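Local structure of L-glyceraldehyde 3-phosphate reductase (Clostridium beijerinckii, 6HG6) at residues Pro26-Leu32 / Gly56-Leu62; Leu129-Asp133 / Gly160-Tyr164; Gly218-Pro224 / Glu291-Leu296. The protein is an NADPH-binding aldo-keto reductase that acts as an aldehyde reductase, detoxifies furfural and probably reduces other small aldehydes. All coordinates share one frame; numbering follows the deposited sequence.

Contact 1: residues Pro26-Leu32 / Gly56-Leu62; sequences PMISFGL and GITHFDL. With NDP (NADPH dihydro-nicotinamide-adenine-dinucleotide phosphate), chain B.
Phe30 and Phe60 meet on the helix-facing side of two neighbouring parallel strands, 28-31 and 59-61. These are the first two strands of the TIM barrel, joined through helix 42-54 as a beta-alpha-beta unit. Phe30 CD2 comes within 3.9 Å of Phe60 CD2, and the two side chains run at a slant to one another. Phe30 CG stands anti to the backbone N (chi1 -171°), which brings its ring to Phe60. Separately, Phe30 CB packs 3.8 Å from Ile57 CG2. Ile57 also sends CD1 to Ile28 CG2. At the other end Leu32 CD1 approaches the Phe60 ring at its edge, and Leu32 CD2 touches Leu62 CD2. Phe77 of helix 72-85 packs on Phe60, Leu32 and Leu62.

Three backbone hydrogen bonds join the strands. Phe30 N donates to His59 O at 3.0 Å, with an N-H...O angle of 173°. Asp61 N donates to Phe30 O, and Leu32 N to Asp61 O. At the start of the pair, Pro26 CD rests 3.4 Å from Thr58 OG1 and also meets His59 CB.

Ser29 OG lies near the plane of the His59 ring, 3.2 Å from His59 CD2. Ser29 OG is hydrogen-bonded to Ser294 OG, while His59 ND1 is bonded to Leu93 O. Asp61 OD2 accepts a hydrogen bond of 2.6 Å from NADPH O2D and is shared with Lys97 in a salt bridge. Ser95 holds Asp61 OD1, which fixes the rotation of the carboxylate. Gly31 has no side chain, and the ribose O3D occupies the place where a CB would stand. The pair thus has an apolar side packed on helix 72-85, and at the strand ends Asp61, which binds the nicotinamide ribose.

Contact 2: residues Leu129-Asp133 / Gly160-Tyr164; sequences LEYVD and GKALY. With EDO (1,2-ethanediol), chain G.
Leu163, Asp133 and Tyr131 dominate this contact at the start of strands 132-137 and 162-168. Leu163 CD2 lies over one face of the Tyr131 ring, offset toward the rim, and Leu163 CD1 is 3.6 Å from Tyr131 CE1. The tyrosine reaches it because CG sits between the backbone N and the carbonyl carbon (chi1 57°), which raises the ring beside the neighbouring segment. Tyr131 CB packs 3.4 Å from Gly160 O.

Asp133 and Leu163 run side by side and point the same way, with Asp133 OD1 3.5 Å from Leu163 CD1. The other oxygen, Asp133 OD2, forms a salt bridge with Arg89 and accepts a bond from Ile94 N.

The backbones are joined by Val132 N to Lys161 O at 3.0 Å, where the donor stands 38° out of the carbonyl plane. Leu163 N donates to Val132 O, and Tyr164 N to Asp133 O at 2.9 Å. On the other face of the strands Val132 CG2 meets Ala162 CB, and Val132 also packs on Leu124 and Met127 of helix 113-127. Backbone bonds therefore set the register. Tyr131 and Leu163 form a partly exposed apolar patch, while Arg89 and Ile94 N satisfy the buried Asp133 carboxylate, at the N-terminal ends of the two strands.

Contact 3: residues Gly218-Pro224 / Glu291-Leu296; sequences GIIAFSP and EVTSVL. With NDP (NADPH dihydro-nicotinamide-adenine-dinucleotide phosphate), chain B.
Ile220 and Leu296 cross at a slant on the inner side of strands 218-222 and 294-297. Ile220 CD1 touches Leu296 CD2 at 3.8 Å. Ile220 CG1 and Leu296 CG both stand opposite their own backbone N (chi1 179° and -165°). Ile220 CG1 also lies against Ser294 CB. The hydroxyl of Ser294 is hydrogen-bonded to Pro26 O.

On the outer side Pro224 and Val295 also meet at a slant. Pro224 CG presses on Val295 CG2 at 3.5 Å, a tight carbon contact beside Leu283 of helix 278-286.

At the C-terminal end of the strands Phe222 CB meets Leu296 CB more loosely. The Phe222 ring lies with one face against the nicotinamide, whose C3N sits 3.1 Å above the ring plane, over its centre. Leu296 CG approaches the ribose at NADPH O4D, 3.4 Å away.

The backbones are tied by Ala221 N to Ser294 O and by Leu296 N to Ala221 O, the latter 2.8 Å long and nearly straight at 170°. Near the strand start Ile219 N donates to Thr293 OG1, and Ile219 O accepts from Thr293 N at 2.8 Å. A weak bond comes to the same oxygen from Ser294 N. This is the pairing of the last two strands of a TIM barrel, whose C-terminal ends form the cofactor site, as in other aldo-keto reductases.

From the N terminus, contact 1 comes first. It closes a beta-alpha-beta unit through helix 42-54, joining the first two barrel strands. Contact 2 follows in series and closes another such unit through helix 146-158, joining the fourth and fifth strands. Contact 3 comes last and bridges a longer excursion, pairing the seventh and eighth strands. None of the loops nest or cross. Strand 294-297 neighbours strand 28-31, so contacts 1 and 3 touch across the seam that closes the barrel, and both reach NADPH. Contact 2 stands apart, its centre about 17 Å from that of contact 1 and about 21 Å from that of contact 3.

Contact 1: residues Pro26-Leu32 / Gly56-Leu62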
loop_
_atom_site.group_PDB
_atom_site.type_symbol
_atom_site.label_atom_id
_atom_site.label_comp_id
_atom_site.label_asym_id
_atom_site.label_seq_id
_atom_site.Cartn_x
_atom_site.Cartn_y
_atom_site.Cartn_z
ATOM N N PRO A 26 6.145 2.767 -8.061
ATOM C CA PRO A 26 6.991 3.835 -7.532
ATOM C C PRO A 26 7.447 3.345 -6.144
ATOM O O PRO A 26 6.680 2.657 -5.468
ATOM C CB PRO A 26 6.024 5.010 -7.327
ATOM C CG PRO A 26 4.673 4.314 -7.074
ATOM C CD PRO A 26 4.719 3.126 -8.019
ATOM N N MET A 27 8.624 3.743 -5.697
ATOM C CA MET A 27 9.116 3.301 -4.376
ATOM C C MET A 27 8.228 3.880 -3.279
ATOM O O MET A 27 8.155 3.252 -2.230
ATOM C CB MET A 27 10.574 3.683 -4.162
ATOM C CG MET A 27 11.477 2.815 -4.974
ATOM S SD MET A 27 13.223 3.178 -4.573
ATOM C CE MET A 27 13.373 2.503 -2.930
ATOM N N ILE A 28 7.551 4.987 -3.555
ATOM C CA ILE A 28 6.474 5.556 -2.694
ATOM C C ILE A 28 5.156 5.437 -3.457
ATOM O O ILE A 28 5.073 5.992 -4.529
ATOM C CB ILE A 28 6.714 7.038 -2.287
ATOM C CG1 ILE A 28 8.074 7.275 -1.638
ATOM C CG2 ILE A 28 5.601 7.490 -1.368
ATOM C CD1 ILE A 28 8.290 6.387 -0.461
ATOM N N SER A 29 4.183 4.742 -2.871
ATOM C CA SER A 29 2.796 4.618 -3.359
ATOM C C SER A 29 1.898 5.428 -2.434
ATOM O O SER A 29 2.259 5.580 -1.218
ATOM C CB SER A 29 2.352 3.183 -3.440
ATOM O OG SER A 29 3.142 2.446 -4.373
ATOM N N PHE A 30 0.736 5.834 -2.950
ATOM C CA PHE A 30 -0.187 6.696 -2.204
ATOM C C PHE A 30 -1.465 5.918 -1.908
ATOM O O PHE A 30 -2.098 5.401 -2.833
ATOM C CB PHE A 30 -0.426 7.986 -2.977
ATOM C CG PHE A 30 -1.175 8.967 -2.140
ATOM C CD1 PHE A 30 -0.533 9.589 -1.072
ATOM C CD2 PHE A 30 -2.519 9.176 -2.344
ATOM C CE1 PHE A 30 -1.242 10.422 -0.219
ATOM C CE2 PHE A 30 -3.218 10.035 -1.500
ATOM C CZ PHE A 30 -2.571 10.670 -0.475
ATOM N N GLY A 31 -1.843 5.877 -0.640
ATOM C CA GLY A 31 -3.041 5.143 -0.205
ATOM C C GLY A 31 -4.167 6.066 0.187
ATOM O O GLY A 31 -3.888 7.154 0.747
ATOM N N LEU A 32 -5.413 5.634 -0.036
ATOM C CA LEU A 32 -6.594 6.475 0.249
ATOM C C LEU A 32 -7.362 5.950 1.468
ATOM O O LEU A 32 -8.547 6.309 1.643
ATOM C CB LEU A 32 -7.448 6.566 -1.024
ATOM C CG LEU A 32 -6.972 7.557 -2.073
ATOM C CD1 LEU A 32 -5.753 7.038 -2.803
ATOM C CD2 LEU A 32 -8.099 7.790 -3.084
ATOM N N GLY A 56 5.729 11.869 -9.170
ATOM C CA GLY A 56 6.030 10.549 -9.756
ATOM C C GLY A 56 5.376 9.400 -9.070
ATOM O O GLY A 56 5.643 8.265 -9.478
ATOM N N ILE A 57 4.467 9.641 -8.119
ATOM C CA ILE A 57 3.687 8.554 -7.496
ATOM C C ILE A 57 2.608 8.142 -8.501
ATOM O O ILE A 57 1.649 8.897 -8.728
ATOM C CB ILE A 57 3.120 8.923 -6.131
ATOM C CG1 ILE A 57 4.281 9.305 -5.217
ATOM C CG2 ILE A 57 2.366 7.743 -5.611
ATOM C CD1 ILE A 57 3.835 9.948 -3.909
ATOM N N THR A 58 2.771 6.956 -9.087
ATOM C CA THR A 58 1.881 6.478 -10.157
ATOM C C THR A 58 0.881 5.473 -9.611
ATOM O O THR A 58 0.063 4.953 -10.427
ATOM C CB THR A 58 2.719 5.850 -11.267
ATOM O OG1 THR A 58 3.539 4.815 -10.709
ATOM C CG2 THR A 58 3.569 6.883 -11.940
ATOM N N HIS A 59 1.026 5.085 -8.359
ATOM C CA HIS A 59 0.192 4.015 -7.780
ATOM C C HIS A 59 -0.686 4.593 -6.683
ATOM O O HIS A 59 -0.144 5.177 -5.731
ATOM C CB HIS A 59 1.047 2.850 -7.340
ATOM C CG HIS A 59 0.272 1.803 -6.641
ATOM N ND1 HIS A 59 -1.039 1.471 -7.043
ATOM C CD2 HIS A 59 0.592 0.965 -5.631
ATOM C CE1 HIS A 59 -1.474 0.498 -6.247
ATOM N NE2 HIS A 59 -0.492 0.144 -5.406
ATOM N N PHE A 60 -1.994 4.475 -6.889
ATOM C CA PHE A 60 -3.063 4.853 -5.951
ATOM C C PHE A 60 -3.707 3.566 -5.454
ATOM O O PHE A 60 -4.213 2.770 -6.269
ATOM C CB PHE A 60 -4.060 5.816 -6.603
ATOM C CG PHE A 60 -3.431 7.149 -6.887
ATOM C CD1 PHE A 60 -2.753 7.347 -8.073
ATOM C CD2 PHE A 60 -3.438 8.171 -5.955
ATOM C CE1 PHE A 60 -2.126 8.554 -8.332
ATOM C CE2 PHE A 60 -2.805 9.381 -6.207
ATOM C CZ PHE A 60 -2.166 9.580 -7.407
ATOM N N ASP A 61 -3.683 3.389 -4.139
ATOM C CA ASP A 61 -4.182 2.151 -3.493
ATOM C C ASP A 61 -5.503 2.450 -2.799
ATOM O O ASP A 61 -5.584 3.357 -1.960
ATOM C CB ASP A 61 -3.148 1.611 -2.499
ATOM C CG ASP A 61 -3.559 0.312 -1.850
ATOM O OD1 ASP A 61 -3.573 -0.745 -2.556
ATOM O OD2 ASP A 61 -4.015 0.399 -0.672
ATOM N N LEU A 62 -6.516 1.696 -3.173
ATOM C CA LEU A 62 -7.849 1.750 -2.561
ATOM C C LEU A 62 -8.253 0.364 -2.103
ATOM O O LEU A 62 -7.516 -0.629 -2.301
ATOM C CB LEU A 62 -8.830 2.302 -3.589
ATOM C CG LEU A 62 -8.567 3.746 -3.958
ATOM C CD1 LEU A 62 -7.727 3.792 -5.241
ATOM C CD2 LEU A 62 -9.866 4.473 -4.119
HETATM P PA NDP B . 1.404 5.879 7.139
HETATM O O1A NDP B . 1.916 4.928 8.169
HETATM O O2A NDP B . 2.232 6.449 6.032
HETATM O O5B NDP B . 0.598 7.071 7.859
HETATM C C5B NDP B . 0.023 8.131 7.050
HETATM C C4B NDP B . -0.314 9.305 7.931
HETATM O O4B NDP B . 0.893 9.703 8.633
HETATM C C3B NDP B . -0.808 10.578 7.231
HETATM O O3B NDP B . -2.219 10.607 7.032
HETATM C C2B NDP B . -0.362 11.649 8.217
HETATM O O2B NDP B . -1.303 11.653 9.287
HETATM C C1B NDP B . 0.978 11.106 8.700
HETATM N N9A NDP B . 2.141 11.499 7.913
HETATM C C8A NDP B . 2.434 11.147 6.618
HETATM N N7A NDP B . 3.586 11.609 6.199
HETATM C C5A NDP B . 4.089 12.309 7.285
HETATM C C6A NDP B . 5.283 13.032 7.477
HETATM N N6A NDP B . 6.219 13.170 6.541
HETATM N N1A NDP B . 5.484 13.606 8.692
HETATM C C2A NDP B . 4.537 13.461 9.630
HETATM N N3A NDP B . 3.382 12.800 9.565
HETATM C C4A NDP B . 3.214 12.238 8.354
HETATM O O3 NDP B . 0.222 5.122 6.336
HETATM P PN NDP B . -1.278 4.674 6.671
HETATM O O1N NDP B . -2.155 5.856 6.427
HETATM O O2N NDP B . -1.355 3.944 7.973
HETATM O O5D NDP B . -1.512 3.600 5.491
HETATM C C5D NDP B . -1.099 3.971 4.150
HETATM C C4D NDP B . -1.913 3.190 3.147
HETATM O O4D NDP B . -1.677 1.783 3.336
HETATM C C3D NDP B . -3.431 3.301 3.262
HETATM O O3D NDP B . -3.887 4.525 2.704
HETATM C C2D NDP B . -3.850 2.054 2.475
HETATM O O2D NDP B . -3.779 2.303 1.096
HETATM C C1D NDP B . -2.798 1.032 2.897
HETATM N N1N NDP B . -3.267 0.163 4.006
HETATM C C2N NDP B . -3.525 -1.165 3.767
HETATM C C3N NDP B . -4.209 -1.952 4.652
HETATM C C7N NDP B . -4.457 -3.397 4.308
HETATM O O7N NDP B . -4.149 -3.848 3.188
HETATM N N7N NDP B . -5.040 -4.146 5.243
HETATM C C4N NDP B . -4.672 -1.311 5.932
HETATM C C5N NDP B . -4.165 0.056 6.173
HETATM C C6N NDP B . -3.444 0.687 5.273
HETATM P P2B NDP B . -1.571 13.062 10.031
HETATM O O1X NDP B . -1.337 14.263 9.136
HETATM O O2X NDP B . -3.020 12.968 10.483
HETATM O O3X NDP B . -0.587 13.000 11.191
#

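Contact 2: residues Leu129-Asp133 / Gly160-Tyr164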
loop_
_atom_site.group_PDB
_atom_site.type_symbol
_atom_site.label_atom_id
_atom_site.label_comp_id
_atom_site.label_asym_id
_atom_site.label_seq_id
_atom_site.Cartn_x
_atom_site.Cartn_y
_atom_site.Cartn_z
ATOM N N LEU A 129 -14.315 2.778 -13.648
ATOM C CA LEU A 129 -13.208 2.117 -14.380
ATOM C C LEU A 129 -13.725 0.868 -15.091
ATOM O O LEU A 129 -14.715 0.230 -14.622
ATOM C CB LEU A 129 -12.098 1.675 -13.415
ATOM C CG LEU A 129 -11.277 2.781 -12.745
ATOM C CD1 LEU A 129 -10.366 2.209 -11.676
ATOM C CD2 LEU A 129 -10.533 3.589 -13.778
ATOM N N GLU A 130 -13.036 0.517 -16.162
ATOM C CA GLU A 130 -13.247 -0.749 -16.898
ATOM C C GLU A 130 -12.528 -1.873 -16.146
ATOM O O GLU A 130 -13.014 -3.005 -16.137
ATOM C CB GLU A 130 -12.732 -0.598 -18.327
ATOM C CG GLU A 130 -13.302 -1.625 -19.273
ATOM C CD GLU A 130 -14.794 -1.533 -19.545
ATOM O OE1 GLU A 130 -15.348 -0.394 -19.446
ATOM O OE2 GLU A 130 -15.408 -2.616 -19.824
ATOM N N TYR A 131 -11.400 -1.559 -15.518
ATOM C CA TYR A 131 -10.611 -2.530 -14.762
ATOM C C TYR A 131 -9.747 -1.802 -13.774
ATOM O O TYR A 131 -9.449 -0.650 -13.975
ATOM C CB TYR A 131 -9.739 -3.396 -15.667
ATOM C CG TYR A 131 -8.800 -2.636 -16.548
ATOM C CD1 TYR A 131 -7.552 -2.242 -16.124
ATOM C CD2 TYR A 131 -9.158 -2.330 -17.854
ATOM C CE1 TYR A 131 -6.701 -1.543 -16.949
ATOM C CE2 TYR A 131 -8.306 -1.617 -18.684
ATOM C CZ TYR A 131 -7.075 -1.204 -18.224
ATOM O OH TYR A 131 -6.214 -0.532 -19.053
ATOM N N VAL A 132 -9.380 -2.514 -12.739
ATOM C CA VAL A 132 -8.312 -2.064 -11.830
ATOM C C VAL A 132 -7.000 -2.738 -12.282
ATOM O O VAL A 132 -7.011 -3.820 -12.924
ATOM C CB VAL A 132 -8.604 -2.371 -10.360
ATOM C CG1 VAL A 132 -9.752 -1.514 -9.858
ATOM C CG2 VAL A 132 -8.820 -3.862 -10.095
ATOM N N ASP A 133 -5.887 -2.135 -11.956
ATOM C CA ASP A 133 -4.575 -2.731 -12.328
ATOM C C ASP A 133 -4.306 -3.927 -11.439
ATOM O O ASP A 133 -3.771 -4.914 -11.964
ATOM C CB ASP A 133 -3.478 -1.676 -12.251
ATOM C CG ASP A 133 -3.797 -0.567 -13.241
ATOM O OD1 ASP A 133 -3.503 -0.733 -14.434
ATOM O OD2 ASP A 133 -4.411 0.435 -12.805
ATOM N N GLY A 160 -11.375 -9.603 -17.517
ATOM C CA GLY A 160 -10.876 -8.298 -17.974
ATOM C C GLY A 160 -11.190 -7.172 -17.002
ATOM O O GLY A 160 -11.091 -5.975 -17.414
ATOM N N LYS A 161 -11.492 -7.515 -15.756
ATOM C CA LYS A 161 -11.816 -6.524 -14.708
ATOM C C LYS A 161 -10.607 -6.187 -13.837
ATOM O O LYS A 161 -10.702 -5.191 -13.055
ATOM C CB LYS A 161 -13.020 -7.023 -13.924
ATOM C CG LYS A 161 -14.300 -6.964 -14.715
ATOM C CD LYS A 161 -15.440 -7.599 -13.994
ATOM C CE LYS A 161 -16.726 -7.500 -14.810
ATOM N NZ LYS A 161 -17.814 -8.190 -14.092
ATOM N N ALA A 162 -9.505 -6.938 -13.967
ATOM C CA ALA A 162 -8.253 -6.710 -13.226
ATOM C C ALA A 162 -7.096 -7.130 -14.110
ATOM O O ALA A 162 -7.244 -8.119 -14.812
ATOM C CB ALA A 162 -8.209 -7.480 -11.916
ATOM N N LEU A 163 -6.002 -6.381 -14.124
ATOM C CA LEU A 163 -4.826 -6.816 -14.924
ATOM C C LEU A 163 -4.037 -7.868 -14.155
ATOM O O LEU A 163 -3.561 -8.807 -14.772
ATOM C CB LEU A 163 -3.946 -5.623 -15.253
ATOM C CG LEU A 163 -4.607 -4.605 -16.164
ATOM C CD1 LEU A 163 -3.651 -3.494 -16.567
ATOM C CD2 LEU A 163 -5.127 -5.282 -17.408
ATOM N N TYR A 164 -3.881 -7.659 -12.858
ATOM C CA TYR A 164 -3.076 -8.527 -11.988
ATOM C C TYR A 164 -3.804 -8.811 -10.690
ATOM O O TYR A 164 -4.591 -7.961 -10.242
ATOM C CB TYR A 164 -1.780 -7.825 -11.622
ATOM C CG TYR A 164 -0.838 -7.488 -12.760
ATOM C CD1 TYR A 164 -0.905 -6.242 -13.345
ATOM C CD2 TYR A 164 0.232 -8.294 -13.122
ATOM C CE1 TYR A 164 -0.015 -5.843 -14.328
ATOM C CE2 TYR A 164 1.154 -7.906 -14.100
ATOM C CZ TYR A 164 1.052 -6.641 -14.668
ATOM O OH TYR A 164 1.947 -6.208 -15.596
HETATM C C1 EDO G . -11.509 4.398 -17.830
HETATM O O1 EDO G . -11.401 2.996 -17.617
HETATM C C2 EDO G . -10.526 5.195 -17.064
HETATM O O2 EDO G . -11.023 6.448 -16.604
#

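Contact 3: residues Gly218-Pro224 / Glu291-Leu296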
loop_
_atom_site.group_PDB
_atom_site.type_symbol
_atom_site.label_atom_id
_atom_site.label_comp_id
_atom_site.label_asym_id
_atom_site.label_seq_id
_atom_site.Cartn_x
_atom_site.Cartn_y
_atom_site.Cartn_z
ATOM N N GLY A 218 6.291 -9.311 -5.351
ATOM C CA GLY A 218 6.554 -8.006 -4.744
ATOM C C GLY A 218 5.924 -7.907 -3.365
ATOM O O GLY A 218 5.075 -8.758 -2.984
ATOM N N ILE A 219 6.374 -6.904 -2.628
ATOM C CA ILE A 219 5.768 -6.531 -1.336
ATOM C C ILE A 219 5.532 -5.035 -1.358
ATOM O O ILE A 219 6.453 -4.284 -1.634
ATOM C CB ILE A 219 6.648 -6.894 -0.133
ATOM C CG1 ILE A 219 7.028 -8.373 -0.141
ATOM C CG2 ILE A 219 5.920 -6.463 1.154
ATOM C CD1 ILE A 219 8.079 -8.755 0.828
ATOM N N ILE A 220 4.358 -4.614 -0.937
ATOM C CA ILE A 220 4.102 -3.164 -0.729
ATOM C C ILE A 220 3.747 -3.071 0.752
ATOM O O ILE A 220 2.864 -3.797 1.234
ATOM C CB ILE A 220 3.073 -2.586 -1.738
ATOM C CG1 ILE A 220 2.845 -1.107 -1.446
ATOM C CG2 ILE A 220 1.735 -3.331 -1.782
ATOM C CD1 ILE A 220 1.991 -0.408 -2.494
ATOM N N ALA A 221 4.536 -2.307 1.494
ATOM C CA ALA A 221 4.437 -2.204 2.953
ATOM C C ALA A 221 3.477 -1.091 3.325
ATOM O O ALA A 221 3.663 0.035 2.870
ATOM C CB ALA A 221 5.804 -1.923 3.503
ATOM N N PHE A 222 2.522 -1.365 4.195
ATOM C CA PHE A 222 1.662 -0.265 4.670
ATOM C C PHE A 222 1.858 -0.003 6.153
ATOM O O PHE A 222 2.489 -0.817 6.877
ATOM C CB PHE A 222 0.235 -0.532 4.271
ATOM C CG PHE A 222 -0.450 -1.639 5.002
ATOM C CD1 PHE A 222 -1.107 -1.387 6.191
ATOM C CD2 PHE A 222 -0.598 -2.878 4.400
ATOM C CE1 PHE A 222 -1.822 -2.399 6.821
ATOM C CE2 PHE A 222 -1.345 -3.877 5.020
ATOM C CZ PHE A 222 -1.933 -3.649 6.230
ATOM N N SER A 223 1.327 1.138 6.597
ATOM C CA SER A 223 1.456 1.667 7.971
ATOM C C SER A 223 2.924 1.751 8.377
ATOM O O SER A 223 3.270 1.368 9.495
ATOM C CB SER A 223 0.712 0.822 8.954
ATOM O OG SER A 223 0.823 1.399 10.235
ATOM N N PRO A 224 3.822 2.260 7.503
ATOM C CA PRO A 224 5.241 2.386 7.860
ATOM C C PRO A 224 5.526 3.363 9.012
ATOM O O PRO A 224 6.633 3.308 9.553
ATOM C CB PRO A 224 5.858 2.980 6.590
ATOM C CG PRO A 224 4.690 3.713 5.938
ATOM C CD PRO A 224 3.535 2.773 6.157
ATOM N N GLU A 291 13.546 -6.887 -1.521
ATOM C CA GLU A 291 12.281 -7.646 -1.647
ATOM C C GLU A 291 11.089 -6.758 -1.274
ATOM O O GLU A 291 9.959 -7.113 -1.597
ATOM C CB GLU A 291 12.257 -8.949 -0.858
ATOM C CG GLU A 291 12.499 -8.801 0.635
ATOM C CD GLU A 291 13.945 -8.902 1.070
ATOM O OE1 GLU A 291 14.886 -8.389 0.340
ATOM O OE2 GLU A 291 14.143 -9.515 2.161
ATOM N N VAL A 292 11.302 -5.602 -0.657
ATOM C CA VAL A 292 10.164 -4.671 -0.412
ATOM C C VAL A 292 10.121 -3.741 -1.621
ATOM O O VAL A 292 11.084 -3.017 -1.866
ATOM C CB VAL A 292 10.277 -3.915 0.918
ATOM C CG1 VAL A 292 9.150 -2.901 1.038
ATOM C CG2 VAL A 292 10.236 -4.915 2.064
ATOM N N THR A 293 9.068 -3.833 -2.388
ATOM C CA THR A 293 8.969 -3.101 -3.677
ATOM C C THR A 293 8.670 -1.616 -3.450
ATOM O O THR A 293 9.325 -0.750 -4.031
ATOM C CB THR A 293 7.861 -3.701 -4.529
ATOM O OG1 THR A 293 7.987 -5.125 -4.542
ATOM C CG2 THR A 293 7.874 -3.110 -5.926
ATOM N N SER A 294 7.752 -1.334 -2.552
ATOM C CA SER A 294 7.191 0.019 -2.368
ATOM C C SER A 294 6.701 0.190 -0.944
ATOM O O SER A 294 6.394 -0.799 -0.255
ATOM C CB SER A 294 6.010 0.204 -3.315
ATOM O OG SER A 294 5.529 1.532 -3.338
ATOM N N VAL A 295 6.685 1.428 -0.516
ATOM C CA VAL A 295 6.056 1.752 0.794
ATOM C C VAL A 295 4.820 2.605 0.492
ATOM O O VAL A 295 4.902 3.598 -0.284
ATOM C CB VAL A 295 7.030 2.442 1.749
ATOM C CG1 VAL A 295 7.557 3.737 1.172
ATOM C CG2 VAL A 295 6.372 2.666 3.104
ATOM N N LEU A 296 3.735 2.235 1.144
ATOM C CA LEU A 296 2.436 2.877 0.943
ATOM C C LEU A 296 2.231 3.916 2.028
ATOM O O LEU A 296 2.280 3.563 3.238
ATOM C CB LEU A 296 1.504 1.662 0.932
ATOM C CG LEU A 296 0.108 1.813 0.428
ATOM C CD1 LEU A 296 -0.032 2.687 -0.800
ATOM C CD2 LEU A 296 -0.459 0.435 0.245
HETATM P PA NDP B . 1.404 5.879 7.139
HETATM O O1A NDP B . 1.916 4.928 8.169
HETATM O O2A NDP B . 2.232 6.449 6.032
HETATM O O5B NDP B . 0.598 7.071 7.859
HETATM C C5B NDP B . 0.023 8.131 7.050
HETATM C C4B NDP B . -0.314 9.305 7.931
HETATM O O4B NDP B . 0.893 9.703 8.633
HETATM C C3B NDP B . -0.808 10.578 7.231
HETATM O O3B NDP B . -2.219 10.607 7.032
HETATM C C2B NDP B . -0.362 11.649 8.217
HETATM O O2B NDP B . -1.303 11.653 9.287
HETATM C C1B NDP B . 0.978 11.106 8.700
HETATM N N9A NDP B . 2.141 11.499 7.913
HETATM C C8A NDP B . 2.434 11.147 6.618
HETATM N N7A NDP B . 3.586 11.609 6.199
HETATM C C5A NDP B . 4.089 12.309 7.285
HETATM C C6A NDP B . 5.283 13.032 7.477
HETATM N N6A NDP B . 6.219 13.170 6.541
HETATM N N1A NDP B . 5.484 13.606 8.692
HETATM C C2A NDP B . 4.537 13.461 9.630
HETATM N N3A NDP B . 3.382 12.800 9.565
HETATM C C4A NDP B . 3.214 12.238 8.354
HETATM O O3 NDP B . 0.222 5.122 6.336
HETATM P PN NDP B . -1.278 4.674 6.671
HETATM O O1N NDP B . -2.155 5.856 6.427
HETATM O O2N NDP B . -1.355 3.944 7.973
HETATM O O5D NDP B . -1.512 3.600 5.491
HETATM C C5D NDP B . -1.099 3.971 4.150
HETATM C C4D NDP B . -1.913 3.190 3.147
HETATM O O4D NDP B . -1.677 1.783 3.336
HETATM C C3D NDP B . -3.431 3.301 3.262
HETATM O O3D NDP B . -3.887 4.525 2.704
HETATM C C2D NDP B . -3.850 2.054 2.475
HETATM O O2D NDP B . -3.779 2.303 1.096
HETATM C C1D NDP B . -2.798 1.032 2.897
HETATM N N1N NDP B . -3.267 0.163 4.006
HETATM C C2N NDP B . -3.525 -1.165 3.767
HETATM C C3N NDP B . -4.209 -1.952 4.652
HETATM C C7N NDP B . -4.457 -3.397 4.308
HETATM O O7N NDP B . -4.149 -3.848 3.188
HETATM N N7N NDP B . -5.040 -4.146 5.243
HETATM C C4N NDP B . -4.672 -1.311 5.932
HETATM C C5N NDP B . -4.165 0.056 6.173
HETATM C C6N NDP B . -3.444 0.687 5.273
HETATM P P2B NDP B . -1.571 13.062 10.031
HETATM O O1X NDP B . -1.337 14.263 9.136
HETATM O O2X NDP B . -3.020 12.968 10.483
HETATM O O3X NDP B . -0.587 13.000 11.191
#